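Local coordinates for protein 3-carboxy-cis,cis-muconate cycloisomerase (Acinetobacter calcoaceticus, PDB 1Q5N) that is a cycloisomerase of the fumarase/aspartase superfamily, a largely helical enzyme that assembles as a tetramer, at residues Tyr147-Met152 with Ile164-Leu170; Lys169-Trp173 with Lys253-Asp257; Gln135-Ala140 with Leu346-Lys350; Ala161-Thr165 with Ser433-Asn437; Met371-Met377 with Ile428-Tyr434. One frame throughout, in Å; residues are numbered along the deposited sequence.

Interaction 1: residues Tyr147-Met152 with Ile164-Leu170; sequences YRHQVM and ITLGHKL
Val151-Met152 and Ile164-Thr165 run antiparallel, with Val151 and Thr165 as a non-hydrogen-bonded pair and Met152 and Ile164 as a hydrogen-bonded pair. Ile164 N gives an almost straight bond (174°) of 2.9 Å to Met152 O, and Met152 N returns one to Ile164 O. The chain before strand 151-156 forms a type I turn, Tyr147 to Gln150, which lies against the first residues of helix 166-191. Leu166 N bonds Gln150 O at 2.9 Å. Tyr147 O holds two donors, Gly167 N at 3.0 Å and Gln150 N, on opposite faces of its carbonyl plane. Gly167 has no side chain, and its CA comes within 3.9 Å of Arg148 CA.

Thr165 OG1 donates to Arg148 O at 3.0 Å from above the carbonyl plane and accepts from His168 N. Its chi1 of 68° sets OG1 between the backbone N and the carbonyl carbon, where both partners can be met. Leu166 lies alongside Tyr147, with CD2 over one ring face, 4.2 Å from the centroid. Met152 SD sits 3.7 Å from Leu166 CA. A bend at chi3 (-74°) carries Met152 CE across Lys169, 3.8 Å from Lys169 CE. The Lys169 amino group itself pairs with Glu318 of the second subunit. The Arg148 guanidinium bonds Gln439 and pairs with Asp443 of helix 438-447.

Strand 163-165, outermost in the small antiparallel sheet of this chain, runs directly into the long helix 166-191, with Thr165 as its N-cap.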
# COMPACT_ATOMS: atom_id res chain seq x y z
N TYR A 147 13.38 9.47 35.16
CA TYR A 147 12.60 10.68 34.90
C TYR A 147 11.14 10.57 35.24
O TYR A 147 10.32 11.34 34.70
CB TYR A 147 12.74 11.07 33.42
CG TYR A 147 14.15 11.37 33.00
CD1 TYR A 147 14.77 12.57 33.38
CD2 TYR A 147 14.87 10.49 32.21
CE1 TYR A 147 16.09 12.88 32.99
CE2 TYR A 147 16.20 10.78 31.81
CZ TYR A 147 16.79 11.98 32.21
OH TYR A 147 18.08 12.28 31.84
N ARG A 148 10.78 9.64 36.10
CA ARG A 148 9.38 9.50 36.42
C ARG A 148 8.77 10.76 37.04
O ARG A 148 7.55 10.93 37.05
CB ARG A 148 9.16 8.28 37.33
CG ARG A 148 9.92 8.27 38.68
CD ARG A 148 8.96 7.69 39.71
NE ARG A 148 9.08 6.25 39.79
CZ ARG A 148 8.07 5.38 39.94
NH1 ARG A 148 6.79 5.72 40.03
NH2 ARG A 148 8.39 4.10 40.05
N HIS A 149 9.61 11.63 37.58
CA HIS A 149 9.15 12.87 38.20
C HIS A 149 9.48 14.12 37.37
O HIS A 149 9.20 15.24 37.81
CB HIS A 149 9.76 13.05 39.63
CG HIS A 149 9.31 12.00 40.61
ND1 HIS A 149 10.18 11.12 41.22
CD2 HIS A 149 8.05 11.62 40.98
CE1 HIS A 149 9.48 10.23 41.91
NE2 HIS A 149 8.19 10.51 41.78
N GLN A 150 10.06 13.94 36.19
CA GLN A 150 10.38 15.09 35.36
C GLN A 150 9.07 15.57 34.69
O GLN A 150 8.61 14.99 33.68
CB GLN A 150 11.39 14.71 34.31
CG GLN A 150 11.66 15.84 33.35
CD GLN A 150 12.10 17.12 34.11
OE1 GLN A 150 13.16 17.13 34.75
NE2 GLN A 150 11.27 18.20 34.04
N VAL A 151 8.46 16.62 35.26
CA VAL A 151 7.23 17.18 34.70
C VAL A 151 7.41 17.88 33.32
O VAL A 151 8.43 18.53 33.06
CB VAL A 151 6.62 18.19 35.71
CG1 VAL A 151 5.44 18.85 35.08
CG2 VAL A 151 6.15 17.45 36.97
N MET A 152 6.42 17.74 32.44
CA MET A 152 6.47 18.38 31.11
C MET A 152 5.04 18.43 30.58
O MET A 152 4.15 17.82 31.18
CB MET A 152 7.33 17.58 30.13
CG MET A 152 6.76 16.19 29.91
SD MET A 152 7.67 15.24 28.69
CE MET A 152 7.09 16.11 27.15
N ILE A 164 2.23 16.01 32.28
CA ILE A 164 2.49 14.54 32.41
C ILE A 164 3.95 14.51 32.89
O ILE A 164 4.46 15.56 33.32
CB ILE A 164 2.39 13.74 31.03
CG1 ILE A 164 3.41 14.31 30.01
CG2 ILE A 164 0.98 13.84 30.49
CD1 ILE A 164 3.60 13.43 28.77
N THR A 165 4.62 13.35 32.88
CA THR A 165 6.06 13.34 33.20
C THR A 165 6.73 12.62 32.03
O THR A 165 6.10 11.81 31.33
CB THR A 165 6.43 12.60 34.52
OG1 THR A 165 6.18 11.20 34.37
CG2 THR A 165 5.62 13.16 35.73
N LEU A 166 7.99 12.93 31.78
CA LEU A 166 8.71 12.30 30.72
C LEU A 166 8.72 10.81 30.99
O LEU A 166 8.60 10.00 30.07
CB LEU A 166 10.13 12.84 30.68
CG LEU A 166 11.07 12.06 29.76
CD1 LEU A 166 10.50 12.10 28.37
CD2 LEU A 166 12.51 12.65 29.76
N GLY A 167 8.84 10.44 32.26
CA GLY A 167 8.86 9.03 32.62
C GLY A 167 7.59 8.34 32.15
O GLY A 167 7.61 7.15 31.83
N HIS A 168 6.46 9.04 32.13
CA HIS A 168 5.26 8.37 31.66
C HIS A 168 5.35 8.02 30.12
O HIS A 168 4.96 6.94 29.71
CB HIS A 168 4.04 9.21 31.94
CG HIS A 168 2.76 8.46 31.76
ND1 HIS A 168 1.68 9.00 31.10
CD2 HIS A 168 2.36 7.24 32.20
CE1 HIS A 168 0.67 8.15 31.15
NE2 HIS A 168 1.05 7.08 31.81
N LYS A 169 5.86 8.93 29.28
CA LYS A 169 6.05 8.62 27.87
C LYS A 169 6.98 7.39 27.75
O LYS A 169 6.70 6.45 26.98
CB LYS A 169 6.73 9.78 27.12
CG LYS A 169 5.89 11.00 26.84
CD LYS A 169 6.70 11.95 25.99
CE LYS A 169 5.85 13.04 25.37
NZ LYS A 169 4.82 12.57 24.39
N LEU A 170 8.07 7.39 28.53
CA LEU A 170 9.03 6.29 28.50
C LEU A 170 8.41 4.96 28.96
O LEU A 170 8.71 3.89 28.38
CB LEU A 170 10.26 6.62 29.36
CG LEU A 170 11.13 7.72 28.69
CD1 LEU A 170 12.10 8.36 29.71
CD2 LEU A 170 11.90 7.06 27.59

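Interaction 2: residues Lys169-Trp173 with Lys253-Asp257; sequences KLARW and KMARD
Trp173 and Met254 join two helices of the long helical bundle, 166-191 and 235-261, which here run nearly antiparallel (162°) with axes 11.9 Å apart. Met254 CG lies over one face of the indole, 3.6 Å from the centroid of the five-membered ring of Trp173. Met254 SD is above the same face, a Met-aromatic contact. Its chain bends at chi3 (63°), which folds CE back to 3.4 Å from Trp173 CE3. Lys169 O lies over the opposite face, toward the rim. Trp173 NE1 is buried and has no polar partner in the model.

A salt-bridge network of Lys169, Lys253 and Asp257 reaches the ring edge, and its hub is Asp257. Asp257 OD2 lies in the ring plane at the edge, 3.7 Å from Trp173 CZ2. Lys253 NZ meets Asp257 OD2 on the syn side at 2.7 Å, one turn away on the same helix. Lys169 NZ is a long, weak partner of Asp257 OD2 at 3.9 Å. Arg172 crosses Lys253 at about a right angle, with Arg172 NH2 3.8 Å from Lys253 CE. These basic groups gather round acids: Glu318 of the second subunit pairs with Lys169 and Arg172, and Glu233 of that subunit also pairs with Arg172.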
# COMPACT_ATOMS: atom_id res chain seq x y z
N LYS A 169 5.86 8.93 29.28
CA LYS A 169 6.05 8.62 27.87
C LYS A 169 6.98 7.39 27.75
O LYS A 169 6.70 6.45 26.98
CB LYS A 169 6.73 9.78 27.12
CG LYS A 169 5.89 11.00 26.84
CD LYS A 169 6.70 11.95 25.99
CE LYS A 169 5.85 13.04 25.37
NZ LYS A 169 4.82 12.57 24.39
N LEU A 170 8.07 7.39 28.53
CA LEU A 170 9.03 6.29 28.50
C LEU A 170 8.41 4.96 28.96
O LEU A 170 8.71 3.89 28.38
CB LEU A 170 10.26 6.62 29.36
CG LEU A 170 11.13 7.72 28.69
CD1 LEU A 170 12.10 8.36 29.71
CD2 LEU A 170 11.90 7.06 27.59
N ALA A 171 7.52 5.02 29.96
CA ALA A 171 6.89 3.79 30.42
C ALA A 171 5.95 3.25 29.32
O ALA A 171 5.86 2.04 29.09
CB ALA A 171 6.12 4.03 31.74
N ARG A 172 5.24 4.17 28.64
CA ARG A 172 4.34 3.79 27.56
C ARG A 172 5.15 3.06 26.43
O ARG A 172 4.73 2.01 25.93
CB ARG A 172 3.62 5.05 27.02
CG ARG A 172 2.44 5.50 27.86
CD ARG A 172 2.08 6.98 27.58
NE ARG A 172 1.92 7.25 26.14
CZ ARG A 172 1.99 8.46 25.59
NH1 ARG A 172 2.21 9.51 26.36
NH2 ARG A 172 1.89 8.62 24.27
N TRP A 173 6.33 3.58 26.10
CA TRP A 173 7.16 2.97 25.08
C TRP A 173 7.71 1.60 25.52
O TRP A 173 7.79 0.63 24.71
CB TRP A 173 8.32 3.91 24.68
CG TRP A 173 7.84 5.22 24.18
CD1 TRP A 173 6.60 5.51 23.69
CD2 TRP A 173 8.61 6.42 24.04
NE1 TRP A 173 6.55 6.80 23.25
CE2 TRP A 173 7.77 7.38 23.45
CE3 TRP A 173 9.94 6.76 24.35
CZ2 TRP A 173 8.20 8.68 23.17
CZ3 TRP A 173 10.38 8.07 24.05
CH2 TRP A 173 9.50 9.01 23.47
N LYS A 253 6.58 5.90 15.99
CA LYS A 253 5.84 6.79 16.87
C LYS A 253 6.79 7.54 17.83
O LYS A 253 6.60 8.73 18.10
CB LYS A 253 4.76 5.98 17.65
CG LYS A 253 3.88 6.85 18.59
CD LYS A 253 4.49 7.05 20.00
CE LYS A 253 3.50 7.75 20.94
NZ LYS A 253 3.09 9.12 20.47
N MET A 254 7.81 6.83 18.34
CA MET A 254 8.79 7.43 19.24
C MET A 254 9.61 8.51 18.50
O MET A 254 9.83 9.59 19.02
CB MET A 254 9.70 6.33 19.78
CG MET A 254 8.91 5.29 20.61
SD MET A 254 9.98 3.90 20.95
CE MET A 254 11.29 4.67 21.97
N ALA A 255 10.03 8.22 17.26
CA ALA A 255 10.83 9.17 16.48
C ALA A 255 9.98 10.42 16.16
O ALA A 255 10.51 11.55 16.11
CB ALA A 255 11.33 8.51 15.14
N ARG A 256 8.69 10.23 15.89
CA ARG A 256 7.85 11.42 15.64
C ARG A 256 7.90 12.29 16.92
O ARG A 256 8.10 13.48 16.83
CB ARG A 256 6.39 11.01 15.34
CG ARG A 256 5.31 12.15 15.33
CD ARG A 256 5.60 13.30 14.34
NE ARG A 256 5.97 12.87 13.00
CZ ARG A 256 5.14 12.32 12.11
NH1 ARG A 256 3.84 12.11 12.41
NH2 ARG A 256 5.58 12.05 10.89
N ASP A 257 7.72 11.67 18.08
CA ASP A 257 7.73 12.41 19.35
C ASP A 257 9.06 13.11 19.70
O ASP A 257 9.06 14.32 20.01
CB ASP A 257 7.30 11.50 20.53
CG ASP A 257 5.84 11.13 20.49
OD1 ASP A 257 5.07 11.72 19.68
OD2 ASP A 257 5.42 10.27 21.26

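Interaction 3: residues Gln135-Ala140 with Leu346-Lys350; sequences QCYETA and LDVLK
Leu346 and Leu349 pack against one side of Gln135-Ala140. The two segments belong to helices 110-146 and 323-351 of the long helical bundle that characterises this superfamily. They run parallel here, crossing at 16° with axes 9.5 Å apart.

Most of the contact is apolar. Leu346 reaches across Gln135 at about a right angle, and its CD2 lies 3.9 Å from Gln135 CB. Leu346 CB also meets Cys136 SG at 4.1 Å. On the buried side, Leu349 CD1 touches both Cys136 CB, at 4.2 Å, and Ala140 CB, at 4.4 Å. Thr139 CG2 fits between Leu349 and Lys350, 3.8 Å from Leu349 CB. Beyond the pair, Cys136 also packs on Phe177 of helix 166-191, and Leu349 on Met254 of helix 235-261. The contact therefore lies within a larger cluster of helices.

The polar groups make no hydrogen bond from one segment to the other. Lys350 is extended along the exposed side, and its NZ comes to 3.8 Å from Gln135 OE1 without bonding to it. Leu349 O accepts from Gln143 NE2, one turn beyond Thr139.

Thr139 turns its hydroxyl back to its own helix. With chi1 at -53°, OG1 donates to Gln135 O at 2.8 Å, and Thr139 N reaches the same oxygen from the opposite face of the carbonyl.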
# COMPACT_ATOMS: atom_id res chain seq x y z
N GLN A 135 17.08 -4.84 24.47
CA GLN A 135 17.87 -3.72 24.95
C GLN A 135 17.06 -2.41 24.97
O GLN A 135 17.22 -1.59 25.88
CB GLN A 135 19.09 -3.50 24.08
CG GLN A 135 20.06 -4.56 24.19
CD GLN A 135 21.22 -4.27 23.31
OE1 GLN A 135 22.09 -3.47 23.67
NE2 GLN A 135 21.24 -4.89 22.13
N CYS A 136 16.23 -2.20 23.93
CA CYS A 136 15.38 -1.02 23.89
C CYS A 136 14.47 -1.06 25.11
O CYS A 136 14.30 -0.05 25.78
CB CYS A 136 14.51 -0.97 22.59
SG CYS A 136 15.44 -0.41 21.16
N TYR A 137 13.87 -2.22 25.39
CA TYR A 137 12.98 -2.37 26.56
C TYR A 137 13.70 -2.00 27.89
O TYR A 137 13.21 -1.19 28.69
CB TYR A 137 12.49 -3.80 26.61
CG TYR A 137 11.56 -4.13 27.76
CD1 TYR A 137 10.46 -3.33 28.06
CD2 TYR A 137 11.71 -5.33 28.47
CE1 TYR A 137 9.53 -3.70 28.97
CE2 TYR A 137 10.76 -5.74 29.41
CZ TYR A 137 9.68 -4.93 29.66
OH TYR A 137 8.70 -5.37 30.53
N GLU A 138 14.85 -2.62 28.11
CA GLU A 138 15.66 -2.40 29.31
C GLU A 138 16.00 -0.94 29.47
O GLU A 138 15.77 -0.35 30.54
CB GLU A 138 16.95 -3.23 29.25
CG GLU A 138 16.63 -4.64 29.67
CD GLU A 138 17.80 -5.60 29.50
OE1 GLU A 138 18.87 -5.20 28.95
OE2 GLU A 138 17.63 -6.77 29.91
N THR A 139 16.58 -0.37 28.41
CA THR A 139 16.92 1.03 28.42
C THR A 139 15.65 1.92 28.65
O THR A 139 15.69 2.84 29.47
CB THR A 139 17.64 1.39 27.13
OG1 THR A 139 18.74 0.50 26.95
CG2 THR A 139 18.14 2.81 27.16
N ALA A 140 14.52 1.62 28.01
CA ALA A 140 13.37 2.49 28.25
C ALA A 140 12.91 2.37 29.70
O ALA A 140 12.53 3.37 30.30
CB ALA A 140 12.21 2.17 27.30
N LEU A 346 17.67 2.67 19.69
CA LEU A 346 18.49 2.32 20.87
C LEU A 346 19.52 3.43 21.17
O LEU A 346 19.59 3.91 22.29
CB LEU A 346 19.21 0.99 20.63
CG LEU A 346 19.93 0.45 21.87
CD1 LEU A 346 19.00 0.37 23.08
CD2 LEU A 346 20.46 -0.93 21.50
N ASP A 347 20.30 3.84 20.17
CA ASP A 347 21.26 4.93 20.36
C ASP A 347 20.61 6.16 21.03
O ASP A 347 21.18 6.75 21.95
CB ASP A 347 21.82 5.43 19.03
CG ASP A 347 22.83 4.51 18.46
OD1 ASP A 347 23.23 3.57 19.19
OD2 ASP A 347 23.22 4.72 17.28
N VAL A 348 19.43 6.54 20.55
CA VAL A 348 18.72 7.69 21.09
C VAL A 348 18.22 7.44 22.52
O VAL A 348 18.33 8.33 23.36
CB VAL A 348 17.51 8.10 20.15
CG1 VAL A 348 16.58 9.13 20.85
CG2 VAL A 348 18.03 8.67 18.86
N LEU A 349 17.66 6.25 22.80
CA LEU A 349 17.17 5.98 24.14
C LEU A 349 18.31 6.00 25.16
O LEU A 349 18.09 6.40 26.30
CB LEU A 349 16.48 4.63 24.23
CG LEU A 349 15.08 4.53 23.67
CD1 LEU A 349 14.64 3.05 23.69
CD2 LEU A 349 14.11 5.36 24.45
N LYS A 350 19.50 5.57 24.74
CA LYS A 350 20.66 5.55 25.61
C LYS A 350 21.32 6.89 25.84
O LYS A 350 21.69 7.18 26.97
CB LYS A 350 21.72 4.60 25.08
CG LYS A 350 21.43 3.13 25.35
CD LYS A 350 22.56 2.25 24.83
CE LYS A 350 22.35 0.84 25.31
NZ LYS A 350 23.40 -0.06 24.75

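Interaction 4: residues Ala161-Thr165 with Ser433-Asn437; sequences ALPIT and SYLGN
Leu435 and Tyr434 carry the apolar part of this contact, each meeting a different part of Ala161-Thr165. Leu435 CD2 lies against the backbone carbonyls of Pro163 and Ile164, 3.8 Å from Ile164 O, and is 4.0 Å from Pro163 CB. Its other methyl, CD1, meets Thr165 CG2 at 4.0 Å, with the two side chains at about a right angle. Tyr434 covers the other end. Its CE2 touches both methyls of Leu162, which come to the ring obliquely, with Leu162 CD1 at 4.1 Å. A chi1 of -157° sets the Tyr434 ring opposite its backbone N, and this turns it to Leu162. Tyr434 also packs on Ala204 of the second subunit, which reaches Leu162 through Val200.

The contact joins an outermost strand of the small antiparallel sheet, 163-165, to the loop that leads into helix 438-447, the last helix of the chain. The chain turns a corner at Leu162. In the loop, Asn437 ND2 bonds Ser211 OG of the second subunit.

No direct hydrogen bond links the two segments. A single water bridges two carbonyls, donating to Pro163 O at 2.7 Å and to Tyr434 O at 2.8 Å. Both oxygens are acceptors and could not bond each other, so the water supplies the protons that join them.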
# COMPACT_ATOMS: atom_id res chain seq x y z
N ALA A 161 -1.96 20.50 26.74
CA ALA A 161 -3.23 20.16 27.40
C ALA A 161 -3.09 20.12 28.94
O ALA A 161 -3.56 21.06 29.59
CB ALA A 161 -3.78 18.80 26.84
N LEU A 162 -2.46 19.08 29.51
CA LEU A 162 -2.30 18.99 30.96
C LEU A 162 -0.91 18.42 31.16
O LEU A 162 -0.35 17.80 30.26
CB LEU A 162 -3.32 18.05 31.57
CG LEU A 162 -4.81 18.42 31.60
CD1 LEU A 162 -5.58 17.26 32.27
CD2 LEU A 162 -5.03 19.75 32.41
N PRO A 163 -0.33 18.61 32.36
CA PRO A 163 1.02 18.09 32.64
C PRO A 163 1.07 16.57 32.63
O PRO A 163 0.08 15.93 32.94
CB PRO A 163 1.32 18.59 34.07
CG PRO A 163 0.24 19.63 34.34
CD PRO A 163 -0.96 19.11 33.60
N ILE A 164 2.23 16.01 32.28
CA ILE A 164 2.49 14.54 32.41
C ILE A 164 3.95 14.51 32.89
O ILE A 164 4.46 15.56 33.32
CB ILE A 164 2.39 13.74 31.03
CG1 ILE A 164 3.41 14.31 30.01
CG2 ILE A 164 0.98 13.84 30.49
CD1 ILE A 164 3.60 13.43 28.77
N THR A 165 4.62 13.35 32.88
CA THR A 165 6.06 13.34 33.20
C THR A 165 6.73 12.62 32.03
O THR A 165 6.10 11.81 31.33
CB THR A 165 6.43 12.60 34.52
OG1 THR A 165 6.18 11.20 34.37
CG2 THR A 165 5.62 13.16 35.73
N SER A 433 1.06 18.83 41.10
CA SER A 433 -0.08 18.48 41.91
C SER A 433 -1.28 17.96 41.07
O SER A 433 -2.36 17.64 41.61
CB SER A 433 -0.50 19.70 42.70
OG SER A 433 -1.20 20.57 41.82
N TYR A 434 -1.10 17.88 39.74
CA TYR A 434 -2.21 17.42 38.92
C TYR A 434 -1.79 16.34 37.91
O TYR A 434 -1.99 16.50 36.70
CB TYR A 434 -2.83 18.63 38.20
CG TYR A 434 -4.24 18.37 37.80
CD1 TYR A 434 -5.18 18.03 38.75
CD2 TYR A 434 -4.66 18.54 36.48
CE1 TYR A 434 -6.49 17.87 38.43
CE2 TYR A 434 -5.97 18.39 36.14
CZ TYR A 434 -6.89 18.05 37.13
OH TYR A 434 -8.22 17.87 36.85
N LEU A 435 -1.20 15.26 38.43
CA LEU A 435 -0.70 14.17 37.62
C LEU A 435 -1.52 12.89 37.73
O LEU A 435 -1.14 11.87 37.18
CB LEU A 435 0.75 13.91 38.00
CG LEU A 435 1.72 15.06 37.69
CD1 LEU A 435 3.09 14.78 38.36
CD2 LEU A 435 1.92 15.20 36.17
N GLY A 436 -2.65 12.95 38.43
CA GLY A 436 -3.51 11.79 38.57
C GLY A 436 -2.80 10.50 38.97
O GLY A 436 -1.98 10.50 39.89
N ASN A 437 -3.07 9.40 38.28
CA ASN A 437 -2.41 8.16 38.67
C ASN A 437 -1.20 7.83 37.80
O ASN A 437 -0.91 6.65 37.58
CB ASN A 437 -3.40 6.99 38.68
CG ASN A 437 -3.63 6.41 37.27
OD1 ASN A 437 -3.52 7.12 36.25
ND2 ASN A 437 -3.98 5.13 37.22
O HOH W 1 -2.21 15.27 34.22

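Interaction 5: residues Met371-Met377 with Ile428-Tyr434; sequences MAEAVMM and IFKPESY
Tyr434 lies flat against helix 372-383, with Ala374 CB over the centre of one ring face, 3.8 Å from the centroid and 13° off the normal. The phenol end crosses Glu373 at about a right angle. Tyr434 OH donates to Glu373 OE2 at 3.0 Å, using the anti lone pair of that oxygen. OE2 lies at the ring edge, in its plane, while the carboxylate is turned 67° against the ring. Met377 CG also reaches this end, 3.7 Å from Tyr434 OH.

Phe429 approaches the helix from another side. Val375 CG2 meets it obliquely, 3.4 Å from Phe429 CE1. Met371 CB touches Phe429 CD2 at 4.1 Å. Bends at chi2 and chi3 curl Met371 toward the loop, so that CE comes to 3.6 Å from Ile428 O and lies close to Lys430 O. Ser433 OG donates to Lys430 O at 2.7 Å, in the carbonyl plane, and Ser433 N shares the same acceptor.

In the small helical C-terminal region, the start of helix 372-383, with Met371 just before it, packs on the loop and 3-10 turn that lead from helix 422-428 toward the last helix, 438-447.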
# COMPACT_ATOMS: atom_id res chain seq x y z
N MET A 371 -3.81 25.11 34.05
CA MET A 371 -4.13 24.64 35.40
C MET A 371 -5.56 24.96 35.80
O MET A 371 -5.99 24.70 36.92
CB MET A 371 -3.17 25.25 36.44
CG MET A 371 -1.69 24.87 36.21
SD MET A 371 -1.52 23.05 36.30
CE MET A 371 -1.93 22.75 37.97
N ALA A 372 -6.32 25.50 34.86
CA ALA A 372 -7.70 25.89 35.16
C ALA A 372 -8.55 24.78 35.72
O ALA A 372 -9.33 24.99 36.67
CB ALA A 372 -8.36 26.46 33.91
N GLU A 373 -8.46 23.60 35.15
CA GLU A 373 -9.31 22.55 35.67
C GLU A 373 -8.83 22.05 37.05
O GLU A 373 -9.65 21.72 37.89
CB GLU A 373 -9.54 21.46 34.60
CG GLU A 373 -8.82 20.20 34.72
CD GLU A 373 -9.45 19.14 33.81
OE1 GLU A 373 -9.86 19.53 32.69
OE2 GLU A 373 -9.52 17.95 34.18
N ALA A 374 -7.52 22.09 37.31
CA ALA A 374 -6.99 21.73 38.61
C ALA A 374 -7.60 22.73 39.66
O ALA A 374 -8.06 22.31 40.73
CB ALA A 374 -5.44 21.82 38.60
N VAL A 375 -7.62 24.03 39.35
CA VAL A 375 -8.18 25.03 40.28
C VAL A 375 -9.67 24.76 40.54
O VAL A 375 -10.18 24.89 41.66
CB VAL A 375 -8.05 26.48 39.74
CG1 VAL A 375 -8.71 27.46 40.71
CG2 VAL A 375 -6.57 26.82 39.54
N MET A 376 -10.37 24.37 39.49
CA MET A 376 -11.76 24.07 39.59
C MET A 376 -12.05 22.84 40.49
O MET A 376 -13.03 22.84 41.24
CB MET A 376 -12.28 23.87 38.18
CG MET A 376 -13.73 24.12 38.04
SD MET A 376 -14.35 22.69 37.22
CE MET A 376 -14.65 21.60 38.72
N MET A 377 -11.20 21.80 40.41
CA MET A 377 -11.34 20.59 41.26
C MET A 377 -11.08 20.92 42.74
O MET A 377 -11.76 20.39 43.62
CB MET A 377 -10.35 19.49 40.85
CG MET A 377 -10.57 18.91 39.48
SD MET A 377 -12.09 17.98 39.38
CE MET A 377 -13.04 18.99 38.26
N ILE A 428 -1.82 24.41 44.69
CA ILE A 428 -2.82 24.09 43.70
C ILE A 428 -2.30 24.40 42.27
O ILE A 428 -2.57 23.67 41.34
CB ILE A 428 -4.13 24.83 44.05
CG1 ILE A 428 -4.88 23.99 45.09
CG2 ILE A 428 -5.02 25.03 42.81
CD1 ILE A 428 -5.71 24.81 46.07
N PHE A 429 -1.48 25.43 42.12
CA PHE A 429 -0.95 25.77 40.81
C PHE A 429 0.33 25.05 40.35
O PHE A 429 0.82 25.36 39.27
CB PHE A 429 -0.74 27.30 40.69
CG PHE A 429 -1.96 28.04 40.22
CD1 PHE A 429 -3.01 28.32 41.10
CD2 PHE A 429 -2.09 28.42 38.87
CE1 PHE A 429 -4.17 28.96 40.64
CE2 PHE A 429 -3.24 29.05 38.40
CZ PHE A 429 -4.29 29.33 39.28
N LYS A 430 0.88 24.14 41.15
CA LYS A 430 2.09 23.41 40.75
C LYS A 430 1.69 22.25 39.85
O LYS A 430 0.80 21.47 40.19
CB LYS A 430 2.85 22.86 41.97
CG LYS A 430 3.26 23.96 42.95
CD LYS A 430 4.40 23.59 43.92
CE LYS A 430 4.88 24.90 44.64
NZ LYS A 430 6.30 24.92 45.13
N PRO A 431 2.34 22.14 38.67
CA PRO A 431 2.09 21.08 37.66
C PRO A 431 2.07 19.69 38.28
O PRO A 431 1.22 18.87 37.93
CB PRO A 431 3.26 21.22 36.69
CG PRO A 431 3.68 22.66 36.82
CD PRO A 431 3.48 22.99 38.31
N GLU A 432 2.98 19.46 39.23
CA GLU A 432 3.10 18.19 39.98
C GLU A 432 1.87 17.85 40.77
O GLU A 432 1.65 16.70 41.12
CB GLU A 432 4.22 18.25 41.02
CG GLU A 432 5.57 18.54 40.47
CD GLU A 432 5.94 20.00 40.54
OE1 GLU A 432 5.08 20.88 40.29
OE2 GLU A 432 7.14 20.26 40.82
N SER A 433 1.06 18.83 41.10
CA SER A 433 -0.08 18.48 41.91
C SER A 433 -1.28 17.96 41.07
O SER A 433 -2.36 17.64 41.61
CB SER A 433 -0.50 19.70 42.70
OG SER A 433 -1.20 20.57 41.82
N TYR A 434 -1.10 17.88 39.74
CA TYR A 434 -2.21 17.42 38.92
C TYR A 434 -1.79 16.34 37.91
O TYR A 434 -1.99 16.50 36.70
CB TYR A 434 -2.83 18.63 38.20
CG TYR A 434 -4.24 18.37 37.80
CD1 TYR A 434 -5.18 18.03 38.75
CD2 TYR A 434 -4.66 18.54 36.48
CE1 TYR A 434 -6.49 17.87 38.43
CE2 TYR A 434 -5.97 18.39 36.14
CZ TYR A 434 -6.89 18.05 37.13
OH TYR A 434 -8.22 17.87 36.85

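Overall arrangement
From the N terminus, the chain opens interaction 3 on helix 110-146. Interaction 1 opens and soon closes within the span of 3, tying strands 151-156 and 163-165 to the start of helix 166-191. Interaction 4 opens on strand 163-165. Interaction 2 opens where interaction 1 ends and closes on helix 235-261, so it lies within the spans of both 3 and 4. Interaction 3 closes on helix 323-351, crossing interaction 4, which is still open. Interaction 5 then joins helix 372-383 to the loop after helix 422-428, where interaction 4 also ends. Interactions 2 and 3 join bundle helices. Interaction 4 ties the small sheet to the C-terminal part, and shares Ile164 and Thr165 with 1.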